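Local coordinates for coiled-coil quantitatively-enriched protein 1 (Schizosaccharomyces pombe, PDB 7CUJ), which links telomeres to the meiotic centrosome as a molecular adaptor and is required for telomere length regulation and chromosome segregation, at residues L12-P17 with F104-E109; K24-L29 with H61-H66; I37-T42 with S47-K52; K112-S117 with N288-L293. All blocks are in the same frame, centred on the assembly; numbering follows the deposited sequence.

Contact 1 (L12-P17 with F104-E109); sequences LDIGLP and FLFLQE
Ile14 and Leu16 of strand 11-16 meet the ring of Phe106 on helix 102-112, and everything that passes between 12-17 and 104-109 is apolar. Ile14 contributes both of its branches. Its CG2 methyl lies over one face of the ring, 3.9 Å from Phe106 CE1, while its CD1 comes to 3.6 Å from Phe106 CZ. The CG of Phe106 stands opposite the backbone N (chi1 170°), which turns the ring to Ile14 and Leu16, and the side chain of Ile14 meets it at about a right angle. Leu16 takes the root of the same side chain. Its CD1 is 3.9 Å from Phe106 CB, and its CD2 approaches Phe106 CD1 obliquely at 4.1 Å. Strand 11-16 is an outermost strand, within this chain, of the parallel six-stranded sheet of the alpha/beta domain in this piece of the longer protein, so this packing sets a helix against one face of the sheet near its margin. No hydrogen bond links the two segments; the strand's backbone pairs with strand 208-213, and Asp13 forms a salt bridge with Arg210. Further apolar cover for Ile14 comes from Leu209, Leu211 and Ile285.

Contact 2 (K24-L29 with H61-H66); sequences KMMHRL and HNIAKH
Met25 and Ile63 mark the closest backbone approach of two helices that run almost exactly antiparallel: the axes of 24-29 and 61-65 make an angle of 172° and pass 10.2 Å apart. His66 is where 61-66 leaves helical geometry. Across this spacing Ile63 projects as a single branched side chain, met by three residues of the facing helix. Its CD1 is the atom most used: it lies 3.8 Å from Met26 SD, 3.9 Å from Met25 CB and 3.9 Å from CD2 of Leu29, which lies antiparallel alongside it. The CG2 branch turns to Met26 alone, with Met26 CG at 4.0 Å. Met26 bends at both chi2 (-51°) and chi3 (-61°), and this fold in its chain brings the sulfur back beside the isoleucine, whereas Met25 offers chiefly its CB while the rest of its extended chain runs off. Were Ile63 replaced by alanine, a gap would probably open between the helices, and the Met26 thioether would lose the methyls it rests on. Gln22 NE2 bonds the Ile63 carbonyl, and a chain of another protein packs on Met25 and Leu29. The arrangement is that of an antiparallel helix pair joined through apolar side chains, here helices 20-32 and 47-65.

Contact 3 (I37-T42 with S47-K52); sequences IDHFCT and SRIQEK
His39 and Phe40, consecutive on helix 34-41, both point their CB toward 47-52, and Ile49 packs against the two of them. A short turn joins helices 34-41 and 47-65, whose segments here cross at -121° at the interface with the second subunit. Both rings have CG anti to the backbone N (chi1 -176° for His39, 172° for Phe40). Ile49 meets His39 at about a right angle, its CG1 3.9 Å from His39 CD2. Ile49 CG2 reaches both, 4.1 Å from Phe40 CB and from His39 CD2. Gln50, extended beyond CG, crosses the Phe40 side chain at about a right angle, its CG 4.0 Å from Phe40 CE1. A glycine in place of Ile49 would probably leave His39 CD2 and Phe40 CB without their apolar neighbour, opening a gap between the helices. Both ring nitrogens of His39 bond to the second subunit, NE2 to Asp46 and ND1 to Lys52 there. A ring donating to the carboxylate and accepting from the ammonium would be consistent with a neutral imidazole.

Contact 4 (K112-S117 with N288-L293); sequences KNLSPS and NVATWL
Asn113 and Leu114, at the end of helix 102-112, close on Ala290, and Leu114 and Ala290 have their CA atoms only 5.6 Å apart. Asn113 comes first and touches lightly: its CB lies 4.3 Å from Ala290 CB, and Asn113 O is 4.0 Å from Ala290 CB. The polar end of Asn113 is occupied within its own part of the chain, ND2 bonding to Glu109 O, while the carbonyl O takes a hydrogen bond from Lys294 NZ. Leu114 makes the firmer contact. Its CD1 stands 3.8 Å from Ala290 CB and equally far from Ala290 O, so one methyl spans both the side chain and the carbonyl of the same residue. With chi1 at -150°, the CG of Leu114 lies roughly opposite the backbone N, and the CD1 branch is thereby carried up to the helix. The small methyl of Ala290 is consistent with so close a backbone approach. At Ser115 the chain leaves helical geometry with a positive phi of 70°. The loop leads on to strand 121-126, where Phe122 packs on both Leu114 and Leu293; Leu110 of helix 102-112 covers Ala290 and Val289, so that helix 275-294 is held against helix and strand together.

Overall arrangement
Contacts 1 and 4 share helix 102-112 and its exit, with centres 13 Å apart. They also touch directly, Leu12 CD1 lying 3.8 Å from Trp292 CH2. Contact 2, centred about 17 Å from contact 1, meets it through the rings of His66 and Phe104, which pack edge to face. Helix 47-65 joins contact 2 to contact 3 over about 19 Å between centres. Contacts 3 and 4 mark the far ends of the series, about 45 Å apart between centres and on opposite sides of the chain's centre. Contacts 1 and 4 touch no other protein chain, whereas contact 2 borders another protein, and contact 3 borders the second subunit and two chains that are not copies of this protein.

Contact 1 (L12-P17 with F104-E109)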
loop_
_atom_site.group_PDB
_atom_site.type_symbol
_atom_site.label_atom_id
_atom_site.label_comp_id
_atom_site.label_asym_id
_atom_site.label_seq_id
_atom_site.Cartn_x
_atom_site.Cartn_y
_atom_site.Cartn_z
ATOM N N LEU A 12 -10.327 17.129 -32.645
ATOM C CA LEU A 12 -11.189 15.958 -32.729
ATOM C C LEU A 12 -10.504 14.741 -32.107
ATOM O O LEU A 12 -9.303 14.541 -32.286
ATOM C CB LEU A 12 -11.538 15.692 -34.197
ATOM C CG LEU A 12 -12.280 16.813 -34.928
ATOM C CD1 LEU A 12 -12.339 16.536 -36.422
ATOM C CD2 LEU A 12 -13.683 17.003 -34.365
ATOM N N ASP A 13 -11.300 13.921 -31.406
ATOM C CA ASP A 13 -10.804 12.754 -30.695
ATOM C C ASP A 13 -11.080 11.481 -31.490
ATOM O O ASP A 13 -12.159 11.312 -32.050
ATOM C CB ASP A 13 -11.453 12.621 -29.316
ATOM C CG ASP A 13 -11.317 13.869 -28.464
ATOM O OD1 ASP A 13 -10.314 14.591 -28.639
ATOM O OD2 ASP A 13 -12.220 14.113 -27.637
ATOM N N ILE A 14 -10.088 10.586 -31.496
ATOM C CA ILE A 14 -10.214 9.251 -32.053
ATOM C C ILE A 14 -10.076 8.253 -30.906
ATOM O O ILE A 14 -8.976 8.007 -30.411
ATOM C CB ILE A 14 -9.167 9.021 -33.164
ATOM C CG1 ILE A 14 -9.299 10.061 -34.281
ATOM C CG2 ILE A 14 -9.249 7.599 -33.701
ATOM C CD1 ILE A 14 -8.094 10.168 -35.186
ATOM N N GLY A 15 -11.216 7.704 -30.478
ATOM C CA GLY A 15 -11.242 6.707 -29.423
ATOM C C GLY A 15 -10.820 5.337 -29.943
ATOM O O GLY A 15 -11.483 4.768 -30.807
ATOM N N LEU A 16 -9.717 4.821 -29.393
ATOM C CA LEU A 16 -9.167 3.534 -29.788
ATOM C C LEU A 16 -9.123 2.619 -28.569
ATOM O O LEU A 16 -8.741 3.049 -27.481
ATOM C CB LEU A 16 -7.757 3.748 -30.346
ATOM C CG LEU A 16 -7.668 4.503 -31.673
ATOM C CD1 LEU A 16 -6.245 4.966 -31.933
ATOM C CD2 LEU A 16 -8.160 3.638 -32.822
ATOM N N PRO A 17 -9.491 1.325 -28.711
ATOM C CA PRO A 17 -9.576 0.428 -27.557
ATOM C C PRO A 17 -8.203 -0.048 -27.085
ATOM O O PRO A 17 -7.270 -0.160 -27.878
ATOM C CB PRO A 17 -10.402 -0.750 -28.096
ATOM C CG PRO A 17 -10.084 -0.782 -29.581
ATOM C CD PRO A 17 -9.844 0.662 -29.978
ATOM N N PHE A 104 -0.746 2.176 -33.154
ATOM C CA PHE A 104 0.131 1.766 -34.238
ATOM C C PHE A 104 -0.699 1.223 -35.401
ATOM O O PHE A 104 -0.479 1.610 -36.549
ATOM C CB PHE A 104 1.154 0.738 -33.745
ATOM C CG PHE A 104 2.440 1.318 -33.211
ATOM C CD1 PHE A 104 2.433 2.218 -32.155
ATOM C CD2 PHE A 104 3.664 0.947 -33.752
ATOM C CE1 PHE A 104 3.618 2.747 -31.664
ATOM C CE2 PHE A 104 4.850 1.473 -33.257
ATOM C CZ PHE A 104 4.826 2.371 -32.214
ATOM N N LEU A 105 -1.655 0.339 -35.085
ATOM C CA LEU A 105 -2.501 -0.291 -36.087
ATOM C C LEU A 105 -3.335 0.768 -36.804
ATOM O O LEU A 105 -3.496 0.706 -38.022
ATOM C CB LEU A 105 -3.393 -1.350 -35.428
ATOM C CG LEU A 105 -4.376 -2.065 -36.358
ATOM C CD1 LEU A 105 -3.655 -2.790 -37.485
ATOM C CD2 LEU A 105 -5.250 -3.035 -35.579
ATOM N N PHE A 106 -3.855 1.737 -36.037
ATOM C CA PHE A 106 -4.633 2.827 -36.604
ATOM C C PHE A 106 -3.810 3.560 -37.661
ATOM O O PHE A 106 -4.288 3.778 -38.772
ATOM C CB PHE A 106 -5.130 3.790 -35.523
ATOM C CG PHE A 106 -5.742 5.056 -36.066
ATOM C CD1 PHE A 106 -7.066 5.083 -36.484
ATOM C CD2 PHE A 106 -4.986 6.214 -36.191
ATOM C CE1 PHE A 106 -7.624 6.244 -37.001
ATOM C CE2 PHE A 106 -5.544 7.373 -36.711
ATOM C CZ PHE A 106 -6.862 7.386 -37.116
ATOM N N LEU A 107 -2.575 3.928 -37.299
ATOM C CA LEU A 107 -1.714 4.722 -38.162
ATOM C C LEU A 107 -1.369 3.945 -39.431
ATOM O O LEU A 107 -1.286 4.531 -40.508
ATOM C CB LEU A 107 -0.458 5.133 -37.385
ATOM C CG LEU A 107 -0.662 6.230 -36.339
ATOM C CD1 LEU A 107 0.573 6.381 -35.467
ATOM C CD2 LEU A 107 -1.018 7.558 -36.990
ATOM N N GLN A 108 -1.192 2.626 -39.293
ATOM C CA GLN A 108 -0.887 1.753 -40.416
ATOM C C GLN A 108 -2.058 1.746 -41.395
ATOM O O GLN A 108 -1.869 1.963 -42.589
ATOM C CB GLN A 108 -0.607 0.332 -39.922
ATOM C CG GLN A 108 -0.091 -0.609 -41.004
ATOM C CD GLN A 108 -0.444 -2.047 -40.714
ATOM O OE1 GLN A 108 -1.588 -2.471 -40.865
ATOM N NE2 GLN A 108 0.547 -2.816 -40.298
ATOM N N GLU A 109 -3.262 1.498 -40.864
ATOM C CA GLU A 109 -4.456 1.291 -41.669
ATOM C C GLU A 109 -4.935 2.613 -42.266
ATOM O O GLU A 109 -5.636 2.609 -43.275
ATOM C CB GLU A 109 -5.565 0.625 -40.851
ATOM C CG GLU A 109 -5.243 -0.795 -40.414
ATOM C CD GLU A 109 -5.165 -1.849 -41.508
ATOM O OE1 GLU A 109 -5.737 -1.628 -42.599
ATOM O OE2 GLU A 109 -4.538 -2.900 -41.259
#

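Contact 2 (K24-L29 with H61-H66)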
loop_
_atom_site.group_PDB
_atom_site.type_symbol
_atom_site.label_atom_id
_atom_site.label_comp_id
_atom_site.label_asym_id
_atom_site.label_seq_id
_atom_site.Cartn_x
_atom_site.Cartn_y
_atom_site.Cartn_z
ATOM N N LYS A 24 -4.619 -5.308 -18.287
ATOM C CA LYS A 24 -3.973 -6.039 -17.212
ATOM C C LYS A 24 -3.018 -5.104 -16.478
ATOM O O LYS A 24 -3.019 -5.052 -15.251
ATOM C CB LYS A 24 -3.170 -7.219 -17.763
ATOM C CG LYS A 24 -3.966 -8.472 -18.083
ATOM C CD LYS A 24 -3.043 -9.610 -18.440
ATOM C CE LYS A 24 -3.699 -10.665 -19.300
ATOM N NZ LYS A 24 -2.694 -11.401 -20.104
ATOM N N MET A 25 -2.222 -4.361 -17.255
ATOM C CA MET A 25 -1.206 -3.475 -16.716
ATOM C C MET A 25 -1.851 -2.357 -15.902
ATOM O O MET A 25 -1.340 -1.985 -14.850
ATOM C CB MET A 25 -0.354 -2.873 -17.835
ATOM C CG MET A 25 0.721 -3.812 -18.334
ATOM S SD MET A 25 1.790 -2.979 -19.530
ATOM C CE MET A 25 3.285 -3.952 -19.362
ATOM N N MET A 26 -2.979 -1.839 -16.402
ATOM C CA MET A 26 -3.730 -0.800 -15.718
ATOM C C MET A 26 -4.290 -1.348 -14.407
ATOM O O MET A 26 -4.291 -0.650 -13.399
ATOM C CB MET A 26 -4.875 -0.276 -16.592
ATOM C CG MET A 26 -4.427 0.686 -17.677
ATOM S SD MET A 26 -3.380 2.038 -17.064
ATOM C CE MET A 26 -4.507 2.840 -15.925
ATOM N N HIS A 27 -4.752 -2.604 -14.441
ATOM C CA HIS A 27 -5.300 -3.276 -13.274
ATOM C C HIS A 27 -4.202 -3.479 -12.230
ATOM O O HIS A 27 -4.417 -3.206 -11.053
ATOM C CB HIS A 27 -6.022 -4.568 -13.688
ATOM C CG HIS A 27 -6.358 -5.474 -12.549
ATOM N ND1 HIS A 27 -7.628 -5.534 -12.001
ATOM C CD2 HIS A 27 -5.605 -6.359 -11.858
ATOM C CE1 HIS A 27 -7.641 -6.416 -11.022
ATOM N NE2 HIS A 27 -6.412 -6.936 -10.915
ATOM N N ARG A 28 -3.026 -3.936 -12.681
ATOM C CA ARG A 28 -1.879 -4.177 -11.819
ATOM C C ARG A 28 -1.426 -2.865 -11.181
ATOM O O ARG A 28 -1.089 -2.833 -9.996
ATOM C CB ARG A 28 -0.741 -4.827 -12.614
ATOM C CG ARG A 28 0.500 -5.192 -11.803
ATOM C CD ARG A 28 0.338 -6.350 -10.827
ATOM N NE ARG A 28 -0.025 -7.618 -11.457
ATOM C CZ ARG A 28 0.832 -8.559 -11.850
ATOM N NH1 ARG A 28 0.377 -9.667 -12.410
ATOM N NH2 ARG A 28 2.135 -8.396 -11.686
ATOM N N LEU A 29 -1.432 -1.792 -11.982
ATOM C CA LEU A 29 -0.947 -0.484 -11.567
ATOM C C LEU A 29 -1.809 0.070 -10.434
ATOM O O LEU A 29 -1.280 0.523 -9.421
ATOM C CB LEU A 29 -0.947 0.453 -12.780
ATOM C CG LEU A 29 -0.528 1.894 -12.501
ATOM C CD1 LEU A 29 0.924 1.960 -12.042
ATOM C CD2 LEU A 29 -0.756 2.773 -13.720
ATOM N N HIS A 61 0.101 6.986 -18.292
ATOM C CA HIS A 61 0.456 7.574 -19.576
ATOM C C HIS A 61 1.277 6.589 -20.402
ATOM O O HIS A 61 1.011 6.414 -21.590
ATOM C CB HIS A 61 1.222 8.892 -19.392
ATOM C CG HIS A 61 0.340 10.075 -19.186
ATOM N ND1 HIS A 61 -0.693 10.383 -20.049
ATOM C CD2 HIS A 61 0.339 11.032 -18.236
ATOM C CE1 HIS A 61 -1.298 11.475 -19.630
ATOM N NE2 HIS A 61 -0.683 11.895 -18.521
ATOM N N ASN A 62 2.267 5.950 -19.760
ATOM C CA ASN A 62 3.204 5.075 -20.450
ATOM C C ASN A 62 2.473 3.866 -21.032
ATOM O O ASN A 62 2.694 3.517 -22.190
ATOM C CB ASN A 62 4.376 4.649 -19.560
ATOM C CG ASN A 62 5.280 5.797 -19.165
ATOM O OD1 ASN A 62 5.238 6.870 -19.767
ATOM N ND2 ASN A 62 6.097 5.582 -18.145
ATOM N N ILE A 63 1.609 3.245 -20.216
ATOM C CA ILE A 63 0.821 2.092 -20.628
ATOM C C ILE A 63 -0.038 2.472 -21.833
ATOM O O ILE A 63 -0.212 1.672 -22.751
ATOM C CB ILE A 63 -0.012 1.544 -19.448
ATOM C CG1 ILE A 63 0.887 0.931 -18.367
ATOM C CG2 ILE A 63 -1.070 0.555 -19.920
ATOM C CD1 ILE A 63 0.265 0.883 -16.984
ATOM N N ALA A 64 -0.547 3.712 -21.825
ATOM C CA ALA A 64 -1.431 4.214 -22.863
ATOM C C ALA A 64 -0.645 4.532 -24.134
ATOM O O ALA A 64 -1.206 4.514 -25.226
ATOM C CB ALA A 64 -2.187 5.422 -22.362
ATOM N N LYS A 65 0.650 4.836 -23.986
ATOM C CA LYS A 65 1.509 5.060 -25.141
ATOM C C LYS A 65 1.818 3.715 -25.790
ATOM O O LYS A 65 1.414 3.471 -26.926
ATOM C CB LYS A 65 2.788 5.802 -24.748
ATOM C CG LYS A 65 2.608 7.282 -24.452
ATOM C CD LYS A 65 3.868 7.940 -23.932
ATOM C CE LYS A 65 3.582 8.921 -22.813
ATOM N NZ LYS A 65 4.827 9.512 -22.266
ATOM N N HIS A 66 2.514 2.846 -25.049
ATOM C CA HIS A 66 2.760 1.482 -25.491
ATOM C C HIS A 66 3.167 0.618 -24.303
ATOM O O HIS A 66 4.039 1.008 -23.531
ATOM C CB HIS A 66 3.841 1.448 -26.578
ATOM C CG HIS A 66 3.713 0.277 -27.491
ATOM N ND1 HIS A 66 3.230 0.403 -28.776
ATOM C CD2 HIS A 66 3.978 -1.035 -27.313
ATOM C CE1 HIS A 66 3.221 -0.778 -29.358
ATOM N NE2 HIS A 66 3.672 -1.679 -28.479
#

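Contact 3 (I37-T42 with S47-K52)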
loop_
_atom_site.group_PDB
_atom_site.type_symbol
_atom_site.label_atom_id
_atom_site.label_comp_id
_atom_site.label_asym_id
_atom_site.label_seq_id
_atom_site.Cartn_x
_atom_site.Cartn_y
_atom_site.Cartn_z
ATOM N N ILE A 37 -3.901 5.541 -3.765
ATOM C CA ILE A 37 -5.014 6.115 -4.505
ATOM C C ILE A 37 -6.160 6.398 -3.537
ATOM O O ILE A 37 -6.728 7.491 -3.553
ATOM C CB ILE A 37 -5.438 5.203 -5.678
ATOM C CG1 ILE A 37 -4.450 5.288 -6.846
ATOM C CG2 ILE A 37 -6.858 5.512 -6.128
ATOM C CD1 ILE A 37 -4.596 4.184 -7.870
ATOM N N ASP A 38 -6.466 5.411 -2.682
ATOM C CA ASP A 38 -7.543 5.523 -1.713
ATOM C C ASP A 38 -7.286 6.713 -0.791
ATOM O O ASP A 38 -8.202 7.480 -0.501
ATOM C CB ASP A 38 -7.740 4.217 -0.938
ATOM C CG ASP A 38 -8.808 4.309 0.138
ATOM O OD1 ASP A 38 -9.993 4.490 -0.219
ATOM O OD2 ASP A 38 -8.445 4.213 1.327
ATOM N N HIS A 39 -6.031 6.861 -0.354
ATOM C CA HIS A 39 -5.630 7.937 0.538
ATOM C C HIS A 39 -5.821 9.289 -0.146
ATOM O O HIS A 39 -6.482 10.172 0.396
ATOM C CB HIS A 39 -4.185 7.729 1.011
ATOM C CG HIS A 39 -3.733 8.739 2.011
ATOM N ND1 HIS A 39 -3.931 8.570 3.372
ATOM C CD2 HIS A 39 -3.096 9.921 1.862
ATOM C CE1 HIS A 39 -3.436 9.608 4.015
ATOM N NE2 HIS A 39 -2.915 10.450 3.112
ATOM N N PHE A 40 -5.253 9.417 -1.351
ATOM C CA PHE A 40 -5.200 10.664 -2.094
ATOM C C PHE A 40 -6.597 11.118 -2.519
ATOM O O PHE A 40 -6.865 12.318 -2.575
ATOM C CB PHE A 40 -4.280 10.499 -3.306
ATOM C CG PHE A 40 -4.274 11.660 -4.266
ATOM C CD1 PHE A 40 -3.627 12.845 -3.943
ATOM C CD2 PHE A 40 -4.905 11.564 -5.498
ATOM C CE1 PHE A 40 -3.617 13.913 -4.829
ATOM C CE2 PHE A 40 -4.894 12.632 -6.384
ATOM C CZ PHE A 40 -4.250 13.804 -6.048
ATOM N N CYS A 41 -7.479 10.155 -2.812
ATOM C CA CYS A 41 -8.767 10.459 -3.419
ATOM C C CYS A 41 -9.876 10.640 -2.380
ATOM O O CYS A 41 -11.002 10.959 -2.755
ATOM C CB CYS A 41 -9.166 9.381 -4.421
ATOM S SG CYS A 41 -8.252 9.462 -5.984
ATOM N N THR A 42 -9.572 10.452 -1.087
ATOM C CA THR A 42 -10.612 10.527 -0.067
ATOM C C THR A 42 -10.349 11.632 0.956
ATOM O O THR A 42 -11.109 11.766 1.912
ATOM C CB THR A 42 -10.833 9.192 0.660
ATOM O OG1 THR A 42 -9.579 8.734 1.170
ATOM C CG2 THR A 42 -11.480 8.137 -0.213
ATOM N N SER A 47 2.733 16.078 0.667
ATOM C CA SER A 47 3.505 16.357 -0.533
ATOM C C SER A 47 4.070 15.077 -1.153
ATOM O O SER A 47 4.147 14.964 -2.376
ATOM C CB SER A 47 4.598 17.350 -0.224
ATOM O OG SER A 47 5.466 17.517 -1.332
ATOM N N ARG A 48 4.466 14.122 -0.303
ATOM C CA ARG A 48 5.123 12.906 -0.759
ATOM C C ARG A 48 4.102 11.936 -1.354
ATOM O O ARG A 48 4.441 11.166 -2.252
ATOM C CB ARG A 48 5.962 12.290 0.365
ATOM C CG ARG A 48 7.259 13.039 0.643
ATOM C CD ARG A 48 7.896 12.682 1.971
ATOM N NE ARG A 48 8.304 11.287 2.053
ATOM C CZ ARG A 48 7.792 10.390 2.891
ATOM N NH1 ARG A 48 6.842 10.733 3.746
ATOM N NH2 ARG A 48 8.242 9.148 2.874
ATOM N N ILE A 49 2.858 11.981 -0.854
ATOM C CA ILE A 49 1.766 11.205 -1.422
ATOM C C ILE A 49 1.512 11.696 -2.847
ATOM O O ILE A 49 1.356 10.896 -3.771
ATOM C CB ILE A 49 0.488 11.302 -0.558
ATOM C CG1 ILE A 49 0.644 10.630 0.811
ATOM C CG2 ILE A 49 -0.724 10.773 -1.313
ATOM C CD1 ILE A 49 0.691 9.114 0.778
ATOM N N GLN A 50 1.481 13.024 -3.002
ATOM C CA GLN A 50 1.212 13.681 -4.271
ATOM C C GLN A 50 2.318 13.365 -5.274
ATOM O O GLN A 50 2.047 13.225 -6.464
ATOM C CB GLN A 50 1.056 15.187 -4.057
ATOM C CG GLN A 50 -0.243 15.561 -3.359
ATOM C CD GLN A 50 -0.237 16.964 -2.803
ATOM O OE1 GLN A 50 0.589 17.798 -3.168
ATOM N NE2 GLN A 50 -1.175 17.238 -1.911
ATOM N N GLU A 51 3.555 13.249 -4.772
ATOM C CA GLU A 51 4.721 12.885 -5.562
ATOM C C GLU A 51 4.533 11.485 -6.143
ATOM O O GLU A 51 4.872 11.242 -7.301
ATOM C CB GLU A 51 5.976 12.961 -4.687
ATOM C CG GLU A 51 7.263 12.582 -5.402
ATOM C CD GLU A 51 8.539 13.043 -4.714
ATOM O OE1 GLU A 51 9.513 13.344 -5.434
ATOM O OE2 GLU A 51 8.560 13.102 -3.459
ATOM N N LYS A 52 3.984 10.577 -5.324
ATOM C CA LYS A 52 3.773 9.189 -5.706
ATOM C C LYS A 52 2.616 9.071 -6.696
ATOM O O LYS A 52 2.623 8.185 -7.546
ATOM C CB LYS A 52 3.564 8.320 -4.463
ATOM C CG LYS A 52 4.852 7.797 -3.842
ATOM C CD LYS A 52 4.771 7.569 -2.353
ATOM C CE LYS A 52 6.085 7.083 -1.777
ATOM N NZ LYS A 52 5.995 6.879 -0.313
#

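Contact 4 (K112-S117 with N288-L293)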
loop_
_atom_site.group_PDB
_atom_site.type_symbol
_atom_site.label_atom_id
_atom_site.label_comp_id
_atom_site.label_asym_id
_atom_site.label_seq_id
_atom_site.Cartn_x
_atom_site.Cartn_y
_atom_site.Cartn_z
ATOM N N LYS A 112 -2.744 3.092 -45.332
ATOM C CA LYS A 112 -3.079 1.967 -46.190
ATOM C C LYS A 112 -4.288 2.318 -47.054
ATOM O O LYS A 112 -4.355 1.926 -48.218
ATOM C CB LYS A 112 -3.383 0.739 -45.326
ATOM C CG LYS A 112 -3.105 -0.616 -45.964
ATOM C CD LYS A 112 -3.262 -1.753 -44.978
ATOM C CE LYS A 112 -2.433 -2.972 -45.328
ATOM N NZ LYS A 112 -2.298 -3.885 -44.168
ATOM N N ASN A 113 -5.237 3.061 -46.467
ATOM C CA ASN A 113 -6.495 3.406 -47.112
ATOM C C ASN A 113 -6.471 4.855 -47.595
ATOM O O ASN A 113 -7.460 5.334 -48.145
ATOM C CB ASN A 113 -7.694 3.158 -46.193
ATOM C CG ASN A 113 -8.031 1.691 -46.032
ATOM O OD1 ASN A 113 -8.395 1.021 -46.997
ATOM N ND2 ASN A 113 -7.920 1.184 -44.815
ATOM N N LEU A 114 -5.345 5.549 -47.386
ATOM C CA LEU A 114 -5.210 6.925 -47.839
ATOM C C LEU A 114 -4.535 6.950 -49.209
ATOM O O LEU A 114 -4.843 7.813 -50.030
ATOM C CB LEU A 114 -4.428 7.739 -46.801
ATOM C CG LEU A 114 -4.766 9.228 -46.719
ATOM C CD1 LEU A 114 -6.268 9.454 -46.600
ATOM C CD2 LEU A 114 -4.045 9.872 -45.545
ATOM N N SER A 115 -3.612 6.002 -49.434
ATOM C CA SER A 115 -3.062 5.702 -50.749
ATOM C C SER A 115 -2.164 6.842 -51.239
ATOM O O SER A 115 -1.883 7.767 -50.477
ATOM C CB SER A 115 -4.166 5.372 -51.736
ATOM O OG SER A 115 -5.133 4.504 -51.157
ATOM N N PRO A 116 -1.658 6.821 -52.500
ATOM C CA PRO A 116 -0.791 7.894 -52.994
ATOM C C PRO A 116 -1.515 9.119 -53.557
ATOM O O PRO A 116 -0.868 10.067 -53.998
ATOM C CB PRO A 116 0.004 7.188 -54.104
ATOM C CG PRO A 116 -0.967 6.173 -54.669
ATOM C CD PRO A 116 -1.843 5.756 -53.504
ATOM N N SER A 117 -2.854 9.092 -53.532
ATOM C CA SER A 117 -3.667 10.187 -54.044
ATOM C C SER A 117 -3.550 11.406 -53.131
ATOM O O SER A 117 -3.227 12.500 -53.592
ATOM C CB SER A 117 -5.104 9.761 -54.233
ATOM O OG SER A 117 -5.651 9.257 -53.023
ATOM N N ASN A 288 -12.780 5.135 -42.031
ATOM C CA ASN A 288 -13.710 6.247 -41.904
ATOM C C ASN A 288 -12.968 7.582 -41.885
ATOM O O ASN A 288 -13.406 8.535 -42.527
ATOM C CB ASN A 288 -14.594 6.113 -40.661
ATOM C CG ASN A 288 -15.858 5.318 -40.907
ATOM O OD1 ASN A 288 -16.958 5.842 -40.761
ATOM N ND2 ASN A 288 -15.714 4.057 -41.279
ATOM N N VAL A 289 -11.865 7.644 -41.129
ATOM C CA VAL A 289 -11.106 8.873 -40.950
ATOM C C VAL A 289 -10.401 9.218 -42.261
ATOM O O VAL A 289 -10.374 10.381 -42.660
ATOM C CB VAL A 289 -10.126 8.786 -39.759
ATOM C CG1 VAL A 289 -9.182 9.978 -39.694
ATOM C CG2 VAL A 289 -10.854 8.626 -38.433
ATOM N N ALA A 290 -9.847 8.196 -42.924
ATOM C CA ALA A 290 -9.163 8.374 -44.195
ATOM C C ALA A 290 -10.143 8.944 -45.215
ATOM O O ALA A 290 -9.898 10.007 -45.785
ATOM C CB ALA A 290 -8.569 7.064 -44.657
ATOM N N THR A 291 -11.265 8.235 -45.401
ATOM C CA THR A 291 -12.358 8.656 -46.261
ATOM C C THR A 291 -12.711 10.109 -45.961
ATOM O O THR A 291 -12.903 10.904 -46.876
ATOM C CB THR A 291 -13.573 7.734 -46.091
ATOM O OG1 THR A 291 -13.139 6.394 -46.324
ATOM C CG2 THR A 291 -14.719 8.071 -47.019
ATOM N N TRP A 292 -12.769 10.440 -44.667
ATOM C CA TRP A 292 -13.147 11.767 -44.212
ATOM C C TRP A 292 -12.128 12.815 -44.659
ATOM O O TRP A 292 -12.514 13.906 -45.079
ATOM C CB TRP A 292 -13.342 11.778 -42.693
ATOM C CG TRP A 292 -13.717 13.127 -42.170
ATOM C CD1 TRP A 292 -14.940 13.726 -42.256
ATOM C CD2 TRP A 292 -12.855 14.060 -41.495
ATOM N NE1 TRP A 292 -14.900 14.964 -41.676
ATOM C CE2 TRP A 292 -13.637 15.197 -41.196
ATOM C CE3 TRP A 292 -11.509 14.046 -41.108
ATOM C CZ2 TRP A 292 -13.116 16.305 -40.529
ATOM C CZ3 TRP A 292 -10.992 15.143 -40.451
ATOM C CH2 TRP A 292 -11.787 16.256 -40.168
ATOM N N LEU A 293 -10.835 12.476 -44.561
ATOM C CA LEU A 293 -9.754 13.391 -44.904
ATOM C C LEU A 293 -9.716 13.637 -46.412
ATOM O O LEU A 293 -9.371 14.734 -46.852
ATOM C CB LEU A 293 -8.422 12.812 -44.413
ATOM C CG LEU A 293 -8.141 12.945 -42.917
ATOM C CD1 LEU A 293 -7.012 12.015 -42.503
ATOM C CD2 LEU A 293 -7.804 14.381 -42.548
#